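Local coordinates for protein structure-specific endonuclease subunit slx4 (Schizosaccharomyces pombe, PDB 4ZDT) that serves as the regulatory subunit of the Slx1-Slx4 structure-specific endonuclease, which nicks duplex DNA close to its junctions with single-stranded DNA during repair and recombination, at residues Gln14-Ala19 / Glu37-Trp42; Gln7-Ile12 / Leu52-Ser57; Ser32-Glu37 / Tyr62-Lys67. One frame throughout, in Å; residues are numbered along the deposited sequence.

Interaction 1 of 3, residues Gln14-Ala19 / Glu37-Trp42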
loop_
_atom_site.group_PDB
_atom_site.type_symbol
_atom_site.label_atom_id
_atom_site.label_comp_id
_atom_site.label_asym_id
_atom_site.label_seq_id
_atom_site.Cartn_x
_atom_site.Cartn_y
_atom_site.Cartn_z
ATOM N N GLN B 14 1.144 -5.418 9.105
ATOM C CA GLN B 14 -0.009 -5.009 9.898
ATOM C C GLN B 14 0.125 -3.596 10.420
ATOM O O GLN B 14 -0.851 -2.848 10.398
ATOM C CB GLN B 14 -0.329 -5.996 11.035
ATOM C CG GLN B 14 -0.785 -7.365 10.548
ATOM C CD GLN B 14 -2.022 -7.301 9.665
ATOM O OE1 GLN B 14 -3.084 -6.831 10.090
ATOM N NE2 GLN B 14 -1.894 -7.776 8.437
ATOM N N VAL B 15 1.319 -3.198 10.856
ATOM C CA VAL B 15 1.508 -1.830 11.318
ATOM C C VAL B 15 1.338 -0.802 10.184
ATOM O O VAL B 15 0.680 0.255 10.348
ATOM C CB VAL B 15 2.880 -1.629 12.003
ATOM C CG1 VAL B 15 3.074 -0.180 12.320
ATOM C CG2 VAL B 15 2.969 -2.475 13.306
ATOM N N VAL B 16 1.948 -1.104 9.039
ATOM C CA VAL B 16 1.835 -0.253 7.861
ATOM C C VAL B 16 0.370 -0.015 7.491
ATOM O O VAL B 16 -0.017 1.124 7.206
ATOM C CB VAL B 16 2.616 -0.873 6.659
ATOM C CG1 VAL B 16 2.304 -0.130 5.343
ATOM C CG2 VAL B 16 4.116 -0.833 6.960
ATOM N N LYS B 17 -0.423 -1.082 7.518
ATOM C CA LYS B 17 -1.801 -1.073 7.060
ATOM C C LYS B 17 -2.813 -0.636 8.113
ATOM O O LYS B 17 -3.931 -0.231 7.770
ATOM C CB LYS B 17 -2.195 -2.455 6.518
ATOM C CG LYS B 17 -1.445 -2.829 5.236
ATOM C CD LYS B 17 -1.988 -4.098 4.600
ATOM C CE LYS B 17 -1.645 -5.349 5.398
ATOM N NZ LYS B 17 -2.143 -6.573 4.665
ATOM N N GLN B 18 -2.419 -0.696 9.381
ATOM C CA GLN B 18 -3.367 -0.401 10.470
ATOM C C GLN B 18 -3.126 0.912 11.200
ATOM O O GLN B 18 -4.027 1.403 11.880
ATOM C CB GLN B 18 -3.426 -1.554 11.455
ATOM C CG GLN B 18 -4.054 -2.801 10.856
ATOM C CD GLN B 18 -4.236 -3.915 11.863
ATOM O OE1 GLN B 18 -3.510 -4.002 12.864
ATOM N NE2 GLN B 18 -5.180 -4.803 11.584
ATOM N N ALA B 19 -1.925 1.474 11.065
ATOM C CA ALA B 19 -1.599 2.762 11.669
ATOM C C ALA B 19 -2.520 3.864 11.140
ATOM O O ALA B 19 -2.843 3.881 9.938
ATOM C CB ALA B 19 -0.159 3.126 11.370
ATOM N N GLU B 37 16.118 3.426 7.986
ATOM C CA GLU B 37 16.394 3.931 9.326
ATOM C C GLU B 37 15.235 4.757 9.885
ATOM O O GLU B 37 14.857 4.577 11.042
ATOM C CB GLU B 37 17.719 4.708 9.362
ATOM C CG GLU B 37 18.943 3.776 9.384
ATOM C CD GLU B 37 20.224 4.420 8.859
ATOM O OE1 GLU B 37 20.392 5.652 9.000
ATOM O OE2 GLU B 37 21.070 3.680 8.304
ATOM N N GLU B 38 14.656 5.636 9.065
ATOM C CA GLU B 38 13.483 6.405 9.498
ATOM C C GLU B 38 12.283 5.491 9.787
ATOM O O GLU B 38 11.590 5.680 10.797
ATOM C CB GLU B 38 13.118 7.496 8.481
ATOM C CG GLU B 38 14.050 8.726 8.517
ATOM C CD GLU B 38 13.718 9.757 7.435
ATOM O OE1 GLU B 38 12.578 9.750 6.910
ATOM O OE2 GLU B 38 14.601 10.584 7.114
ATOM N N PHE B 39 12.082 4.498 8.916
ATOM C CA PHE B 39 11.008 3.484 9.025
ATOM C C PHE B 39 11.129 2.689 10.325
ATOM O O PHE B 39 10.121 2.474 11.028
ATOM C CB PHE B 39 11.068 2.546 7.806
ATOM C CG PHE B 39 9.907 1.541 7.691
ATOM C CD1 PHE B 39 8.585 1.891 8.041
ATOM C CD2 PHE B 39 10.137 0.277 7.159
ATOM C CE1 PHE B 39 7.522 0.968 7.903
ATOM C CE2 PHE B 39 9.081 -0.652 6.998
ATOM C CZ PHE B 39 7.767 -0.294 7.377
ATOM N N GLN B 40 12.349 2.278 10.668
ATOM C CA GLN B 40 12.582 1.570 11.929
ATOM C C GLN B 40 12.083 2.380 13.131
ATOM O O GLN B 40 11.410 1.841 14.017
ATOM C CB GLN B 40 14.065 1.215 12.069
ATOM C CG GLN B 40 14.412 0.389 13.311
ATOM C CD GLN B 40 15.894 0.072 13.387
ATOM O OE1 GLN B 40 16.736 0.959 13.214
ATOM N NE2 GLN B 40 16.225 -1.201 13.635
ATOM N N LEU B 41 12.395 3.679 13.141
ATOM C CA LEU B 41 11.938 4.586 14.208
ATOM C C LEU B 41 10.429 4.782 14.171
ATOM O O LEU B 41 9.764 4.784 15.221
ATOM C CB LEU B 41 12.667 5.938 14.105
ATOM C CG LEU B 41 14.174 5.928 14.363
ATOM C CD1 LEU B 41 14.871 7.125 13.673
ATOM C CD2 LEU B 41 14.453 5.938 15.854
ATOM N N TRP B 42 9.883 4.908 12.960
ATOM C CA TRP B 42 8.430 5.019 12.777
ATOM C C TRP B 42 7.745 3.783 13.360
ATOM O O TRP B 42 6.773 3.892 14.106
ATOM C CB TRP B 42 8.108 5.177 11.281
ATOM C CG TRP B 42 6.640 5.420 10.895
ATOM C CD1 TRP B 42 6.013 6.634 10.780
ATOM C CD2 TRP B 42 5.674 4.435 10.494
ATOM N NE1 TRP B 42 4.702 6.462 10.369
ATOM C CE2 TRP B 42 4.470 5.125 10.184
ATOM C CE3 TRP B 42 5.703 3.034 10.371
ATOM C CZ2 TRP B 42 3.306 4.462 9.763
ATOM C CZ3 TRP B 42 4.537 2.371 9.952
ATOM C CH2 TRP B 42 3.355 3.094 9.655
#

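Interaction 2 of 3, residues Gln7-Ile12 / Leu52-Ser57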
loop_
_atom_site.group_PDB
_atom_site.type_symbol
_atom_site.label_atom_id
_atom_site.label_comp_id
_atom_site.label_asym_id
_atom_site.label_seq_id
_atom_site.Cartn_x
_atom_site.Cartn_y
_atom_site.Cartn_z
ATOM N N GLN B 7 6.087 -14.564 10.502
ATOM C CA GLN B 7 5.222 -13.978 11.560
ATOM C C GLN B 7 5.683 -12.565 11.938
ATOM O O GLN B 7 4.864 -11.697 12.204
ATOM C CB GLN B 7 5.175 -14.853 12.821
ATOM C CG GLN B 7 4.719 -16.299 12.610
ATOM C CD GLN B 7 5.060 -17.211 13.805
ATOM O OE1 GLN B 7 5.399 -16.741 14.902
ATOM N NE2 GLN B 7 4.957 -18.519 13.592
ATOM N N THR B 8 7.007 -12.334 11.982
ATOM C CA THR B 8 7.492 -10.979 12.244
ATOM C C THR B 8 7.294 -10.063 11.022
ATOM O O THR B 8 6.944 -8.878 11.156
ATOM C CB THR B 8 8.972 -10.946 12.692
ATOM O OG1 THR B 8 9.145 -11.820 13.813
ATOM C CG2 THR B 8 9.298 -9.569 13.155
ATOM N N HIS B 9 7.468 -10.624 9.830
ATOM C CA HIS B 9 7.221 -9.879 8.599
ATOM C C HIS B 9 5.749 -9.455 8.490
ATOM O O HIS B 9 5.435 -8.408 7.925
ATOM C CB HIS B 9 7.622 -10.711 7.380
ATOM C CG HIS B 9 9.095 -10.725 7.117
ATOM N ND1 HIS B 9 9.677 -11.559 6.186
ATOM C CD2 HIS B 9 10.106 -10.009 7.662
ATOM C CE1 HIS B 9 10.982 -11.355 6.169
ATOM N NE2 HIS B 9 11.268 -10.419 7.057
ATOM N N ARG B 10 4.859 -10.279 9.035
ATOM C CA ARG B 10 3.423 -10.019 9.006
ATOM C C ARG B 10 3.064 -8.843 9.920
ATOM O O ARG B 10 2.248 -7.996 9.557
ATOM C CB ARG B 10 2.649 -11.284 9.403
ATOM C CG ARG B 10 1.120 -11.177 9.244
ATOM C CD ARG B 10 0.448 -12.490 9.657
ATOM N NE ARG B 10 -0.986 -12.530 9.364
ATOM C CZ ARG B 10 -1.927 -11.894 10.062
ATOM N NH1 ARG B 10 -1.610 -11.120 11.098
ATOM N NH2 ARG B 10 -3.198 -12.023 9.715
ATOM N N ALA B 11 3.707 -8.794 11.094
ATOM C CA ALA B 11 3.558 -7.690 12.028
ATOM C C ALA B 11 3.960 -6.341 11.421
ATOM O O ALA B 11 3.287 -5.331 11.674
ATOM C CB ALA B 11 4.347 -7.958 13.317
ATOM N N ILE B 12 5.031 -6.310 10.616
ATOM C CA ILE B 12 5.421 -5.054 9.951
ATOM C C ILE B 12 4.294 -4.631 8.986
ATOM O O ILE B 12 3.864 -3.465 8.997
ATOM C CB ILE B 12 6.786 -5.149 9.203
ATOM C CG1 ILE B 12 7.941 -5.515 10.168
ATOM C CG2 ILE B 12 7.112 -3.831 8.467
ATOM C CD1 ILE B 12 9.193 -6.077 9.446
ATOM N N LEU B 52 17.005 -3.695 11.363
ATOM C CA LEU B 52 17.208 -3.294 9.972
ATOM C C LEU B 52 17.250 -4.475 9.009
ATOM O O LEU B 52 16.760 -4.367 7.883
ATOM C CB LEU B 52 18.473 -2.431 9.827
ATOM C CG LEU B 52 18.421 -1.032 10.456
ATOM C CD1 LEU B 52 19.696 -0.240 10.104
ATOM C CD2 LEU B 52 17.173 -0.273 10.002
ATOM N N ASP B 53 17.814 -5.609 9.444
ATOM C CA ASP B 53 17.796 -6.822 8.616
ATOM C C ASP B 53 16.379 -7.324 8.347
ATOM O O ASP B 53 16.055 -7.731 7.222
ATOM C CB ASP B 53 18.628 -7.951 9.243
ATOM C CG ASP B 53 20.140 -7.730 9.100
ATOM O OD1 ASP B 53 20.560 -6.843 8.330
ATOM O OD2 ASP B 53 20.905 -8.445 9.769
ATOM N N LEU B 54 15.534 -7.277 9.371
ATOM C CA LEU B 54 14.141 -7.684 9.232
ATOM C C LEU B 54 13.392 -6.753 8.284
ATOM O O LEU B 54 12.522 -7.188 7.530
ATOM C CB LEU B 54 13.452 -7.711 10.598
ATOM C CG LEU B 54 13.486 -9.045 11.348
ATOM C CD1 LEU B 54 12.716 -8.945 12.657
ATOM C CD2 LEU B 54 12.932 -10.163 10.480
ATOM N N ILE B 55 13.735 -5.468 8.328
ATOM C CA ILE B 55 13.098 -4.468 7.462
ATOM C C ILE B 55 13.537 -4.654 6.020
ATOM O O ILE B 55 12.708 -4.723 5.124
ATOM C CB ILE B 55 13.355 -3.022 7.953
ATOM C CG1 ILE B 55 12.580 -2.782 9.245
ATOM C CG2 ILE B 55 12.929 -1.993 6.876
ATOM C CD1 ILE B 55 13.067 -1.573 10.047
ATOM N N LYS B 56 14.845 -4.786 5.804
ATOM C CA LYS B 56 15.378 -5.009 4.461
ATOM C C LYS B 56 14.793 -6.261 3.818
ATOM O O LYS B 56 14.419 -6.227 2.634
ATOM C CB LYS B 56 16.912 -5.035 4.470
ATOM C CG LYS B 56 17.521 -3.705 4.899
ATOM C CD LYS B 56 19.023 -3.799 5.156
ATOM C CE LYS B 56 19.577 -2.418 5.503
ATOM N NZ LYS B 56 21.036 -2.465 5.847
ATOM N N SER B 57 14.698 -7.355 4.582
ATOM C CA SER B 57 14.168 -8.611 4.041
ATOM C C SER B 57 12.676 -8.508 3.771
ATOM O O SER B 57 12.181 -9.065 2.795
ATOM C CB SER B 57 14.481 -9.834 4.932
ATOM O OG SER B 57 13.922 -9.718 6.236
#

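Interaction 3 of 3, residues Ser32-Glu37 / Tyr62-Lys67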
loop_
_atom_site.group_PDB
_atom_site.type_symbol
_atom_site.label_atom_id
_atom_site.label_comp_id
_atom_site.label_asym_id
_atom_site.label_seq_id
_atom_site.Cartn_x
_atom_site.Cartn_y
_atom_site.Cartn_z
ATOM N N SER B 32 7.102 4.730 -4.110
ATOM C CA SER B 32 8.066 5.686 -3.543
ATOM C C SER B 32 8.966 5.031 -2.512
ATOM O O SER B 32 8.491 4.321 -1.612
ATOM C CB SER B 32 7.357 6.888 -2.883
ATOM O OG SER B 32 6.416 7.476 -3.761
ATOM N N ALA B 33 10.265 5.304 -2.629
ATOM C CA ALA B 33 11.278 4.706 -1.746
ATOM C C ALA B 33 11.137 5.114 -0.284
ATOM O O ALA B 33 10.768 6.245 0.037
ATOM C CB ALA B 33 12.666 5.019 -2.234
ATOM N N ILE B 34 11.468 4.163 0.581
ATOM C CA ILE B 34 11.361 4.266 2.029
ATOM C C ILE B 34 12.767 4.417 2.620
ATOM O O ILE B 34 13.686 3.745 2.170
ATOM C CB ILE B 34 10.640 2.969 2.544
ATOM C CG1 ILE B 34 9.262 2.809 1.862
ATOM C CG2 ILE B 34 10.557 2.877 4.059
ATOM C CD1 ILE B 34 8.309 3.968 2.091
ATOM N N ASP B 35 12.940 5.325 3.588
ATOM C CA ASP B 35 14.192 5.427 4.350
ATOM C C ASP B 35 14.130 4.386 5.476
ATOM O O ASP B 35 13.346 4.524 6.419
ATOM C CB ASP B 35 14.383 6.847 4.909
ATOM C CG ASP B 35 15.660 7.000 5.753
ATOM O OD1 ASP B 35 16.009 6.091 6.542
ATOM O OD2 ASP B 35 16.304 8.063 5.649
ATOM N N VAL B 36 14.949 3.344 5.365
ATOM C CA VAL B 36 14.877 2.199 6.286
ATOM C C VAL B 36 15.101 2.595 7.744
ATOM O O VAL B 36 14.349 2.174 8.623
ATOM C CB VAL B 36 15.819 1.074 5.861
ATOM C CG1 VAL B 36 15.756 -0.063 6.844
ATOM C CG2 VAL B 36 15.411 0.573 4.512
ATOM N N GLU B 37 16.118 3.426 7.986
ATOM C CA GLU B 37 16.394 3.931 9.326
ATOM C C GLU B 37 15.235 4.757 9.885
ATOM O O GLU B 37 14.857 4.577 11.042
ATOM C CB GLU B 37 17.719 4.708 9.362
ATOM C CG GLU B 37 18.943 3.776 9.384
ATOM C CD GLU B 37 20.224 4.420 8.859
ATOM O OE1 GLU B 37 20.392 5.652 9.000
ATOM O OE2 GLU B 37 21.070 3.680 8.304
ATOM N N TYR B 62 8.292 -8.091 -0.121
ATOM C CA TYR B 62 6.936 -7.549 -0.341
ATOM C C TYR B 62 6.835 -6.310 -1.246
ATOM O O TYR B 62 5.756 -5.733 -1.364
ATOM C CB TYR B 62 6.228 -7.304 1.009
ATOM C CG TYR B 62 6.038 -8.590 1.782
ATOM C CD1 TYR B 62 5.007 -9.477 1.457
ATOM C CD2 TYR B 62 6.911 -8.939 2.808
ATOM C CE1 TYR B 62 4.847 -10.675 2.140
ATOM C CE2 TYR B 62 6.760 -10.136 3.505
ATOM C CZ TYR B 62 5.734 -10.999 3.168
ATOM O OH TYR B 62 5.589 -12.181 3.858
ATOM N N GLY B 63 7.943 -5.911 -1.871
ATOM C CA GLY B 63 7.943 -4.898 -2.927
ATOM C C GLY B 63 8.019 -3.458 -2.446
ATOM O O GLY B 63 7.319 -2.562 -2.950
ATOM N N VAL B 64 8.860 -3.219 -1.465
ATOM C CA VAL B 64 9.057 -1.865 -0.971
ATOM C C VAL B 64 10.466 -1.403 -1.372
ATOM O O VAL B 64 11.441 -2.133 -1.150
ATOM C CB VAL B 64 8.845 -1.831 0.551
ATOM C CG1 VAL B 64 9.092 -0.431 1.123
ATOM C CG2 VAL B 64 7.424 -2.345 0.891
ATOM N N LEU B 65 10.566 -0.205 -1.954
ATOM C CA LEU B 65 11.844 0.349 -2.384
ATOM C C LEU B 65 12.558 1.035 -1.227
ATOM O O LEU B 65 11.941 1.763 -0.442
ATOM C CB LEU B 65 11.649 1.383 -3.516
ATOM C CG LEU B 65 11.334 0.937 -4.952
ATOM C CD1 LEU B 65 10.044 0.176 -5.036
ATOM C CD2 LEU B 65 11.293 2.148 -5.892
ATOM N N MET B 66 13.864 0.823 -1.150
ATOM C CA MET B 66 14.671 1.415 -0.105
ATOM C C MET B 66 15.590 2.501 -0.662
ATOM O O MET B 66 16.257 2.296 -1.683
ATOM C CB MET B 66 15.468 0.314 0.610
ATOM C CG MET B 66 14.557 -0.707 1.309
ATOM S SD MET B 66 15.446 -2.055 2.115
ATOM C CE MET B 66 15.549 -3.230 0.774
ATOM N N LYS B 67 15.615 3.653 0.006
ATOM C CA LYS B 67 16.561 4.720 -0.335
ATOM C C LYS B 67 17.987 4.206 -0.144
ATOM O O LYS B 67 18.276 3.536 0.846
ATOM C CB LYS B 67 16.325 5.959 0.528
ATOM C CG LYS B 67 15.126 6.790 0.094
ATOM C CD LYS B 67 14.994 8.071 0.920
ATOM C CE LYS B 67 13.714 8.814 0.564
ATOM N NZ LYS B 67 13.435 9.952 1.497
HETATM O O HOH W 1 8.227 1.515 -1.935
#

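Interaction 1 of 3, residues Gln14-Ala19 / Glu37-Trp42
In the all-helical C-terminal domain of Slx4, whose family is grouped with the helix-turn-helix proteins, the end of helix 3-18 packs across helix 36-45 through apolar side chains. The axes of the two short segments pass 12.3 Å apart at 76°, and the nearest backbone pair, the CA atoms of Val16 and Trp42, is still 9.8 Å apart. Backbones this far apart need large side chains to meet, and two aromatic residues one helical turn apart provide them. Both rings leave the backbone with CG anti to the main-chain N (chi1 -173° in Phe39, -175° in Trp42), a rotamer that brings the far ends of both rings up to helix 3-18.

The indole contacts come first. Trp42 presents its six-membered ring, and two neighbouring outer carbons each meet a methyl, Val15 CG1 3.8 Å from CZ3 and Ala19 CB 3.9 Å from CH2. Both methyls approach obliquely, whereas Val16 CA stands at the ring edge, 4.1 Å from CH2. Ala19 is the first residue past the helical region, so the indole also packs against the helix end.

The polar and charged partners of the indole lie beyond these segments: NE1 is hydrogen-bonded to Asp21, and Lys46 makes a cation-pi contact. Val16 is further enclosed by Trp25, Ile28 and Trp58 of the other two helices, which places it in the domain core.

The phenyl contact is edge-on and narrower. Val16 and Phe39 cross at about a right angle, and Val16 CG2, near the ring plane, lies 3.7 Å from Phe39 CZ.

Interaction 2 of 3, residues Gln7-Ile12 / Leu52-Ser57
Segment 7-12 of helix 3-18 and segment 52-57 of helix 52-62 cross steeply, their axes 10.3 Å apart at 79°, and His9 and Leu54 are the closest backbone pair, 7.3 Å between CA atoms. The polar link joins His9 to Ser57. His9 NE2 and Ser57 OG are hydrogen-bonded at 2.9 Å with a bent angle of 137°, the oxygen lying at the ring edge near its plane; either atom could donate. Ser57 OG takes the crowded position between backbone N and carbonyl carbon (chi1 61°), which brings it to 3.1 Å from Asp53 O and 3.2 Å from Leu54 O in its own helix. Leu54 uses both branches: CD1 meets Thr8 CG2 at 3.5 Å, while CD2 lies against the imidazole, 3.8 Å from His9 NE2. Ile12 CD1, one turn after Thr8, reaches the same residue's backbone, 4.0 Å from Leu54 O. An alanine in place of His9 would remove the imidazole and with it the bond to Ser57, and would probably loosen the packing against Leu54 and Tyr62. This steep crossing, with aliphatic contacts beside one side-chain hydrogen bond, joins the first and last helices of the small helical Slx4 domain.

Interaction 3 of 3, residues Ser32-Glu37 / Tyr62-Lys67
Ile34 and Val64 form the apolar centre, their side chains crossing obliquely with Ile34 CG1 3.3 Å from Val64 CG1, tighter than usual carbon contact. Val64 CG1 gets there by standing anti to its backbone N, while Ile34 CG1 stands beside its own N. Around this pair the core continues into helices 23-29 and 52-62, since Val64 also rests on Ile28 and Trp58. A second apolar pair lies further along: Val36 CG2 is 3.6 Å from Met66 CG and also touches SD, where the methionine chain bends. At the outer side Ala33 CB lies 3.8 Å from Lys67 CG, the lysine chain running extended past it.

The backbones meet as a single bridge between Ile34 and Met66, with the bonding pattern of parallel strands. Ile34 N donates to Leu65 O (2.7 Å, 163°), and Lys67 N donates to Ile34 O (2.9 Å, 170°); both donors lie above the acceptor's carbonyl plane. Just before the bridge, a water donates to Ser32 O and accepts from Leu65 N at 2.9 Å. At the polar edge, Asp35 N-caps helix 36-45 through the backbone N of Glu38. Lys67 NZ lies 5.4 Å from Asp35 OD2, so any attraction between these opposite charges is probably weak. The two nearly straight main-chain bonds set the register, and the close apolar contacts probably contribute more to the association than the separated charges.

How the interactions relate
From the N terminus, helix 3-18 supplies the first segment of two contacts: residues 7-12 for interaction 2 and 14-19 for interaction 1. Interaction 1 closes the shorter loop, through helix 23-29 to helix 36-45, and is nested within the longer loop that interaction 2 closes at helix 52-62. Interaction 3 starts at residues 32-37 inside both loops and ends at 62-67 beyond both, so it crosses each of them. Interactions 1 and 3 share Glu37. Between the sites, Phe39 and Val36 both pack on Ile55, Phe39 also meets Ile12 of helix 3-18, and Met66 of the tail meets Lys56. These contacts join three helices and the C-terminal tail into one compact unit.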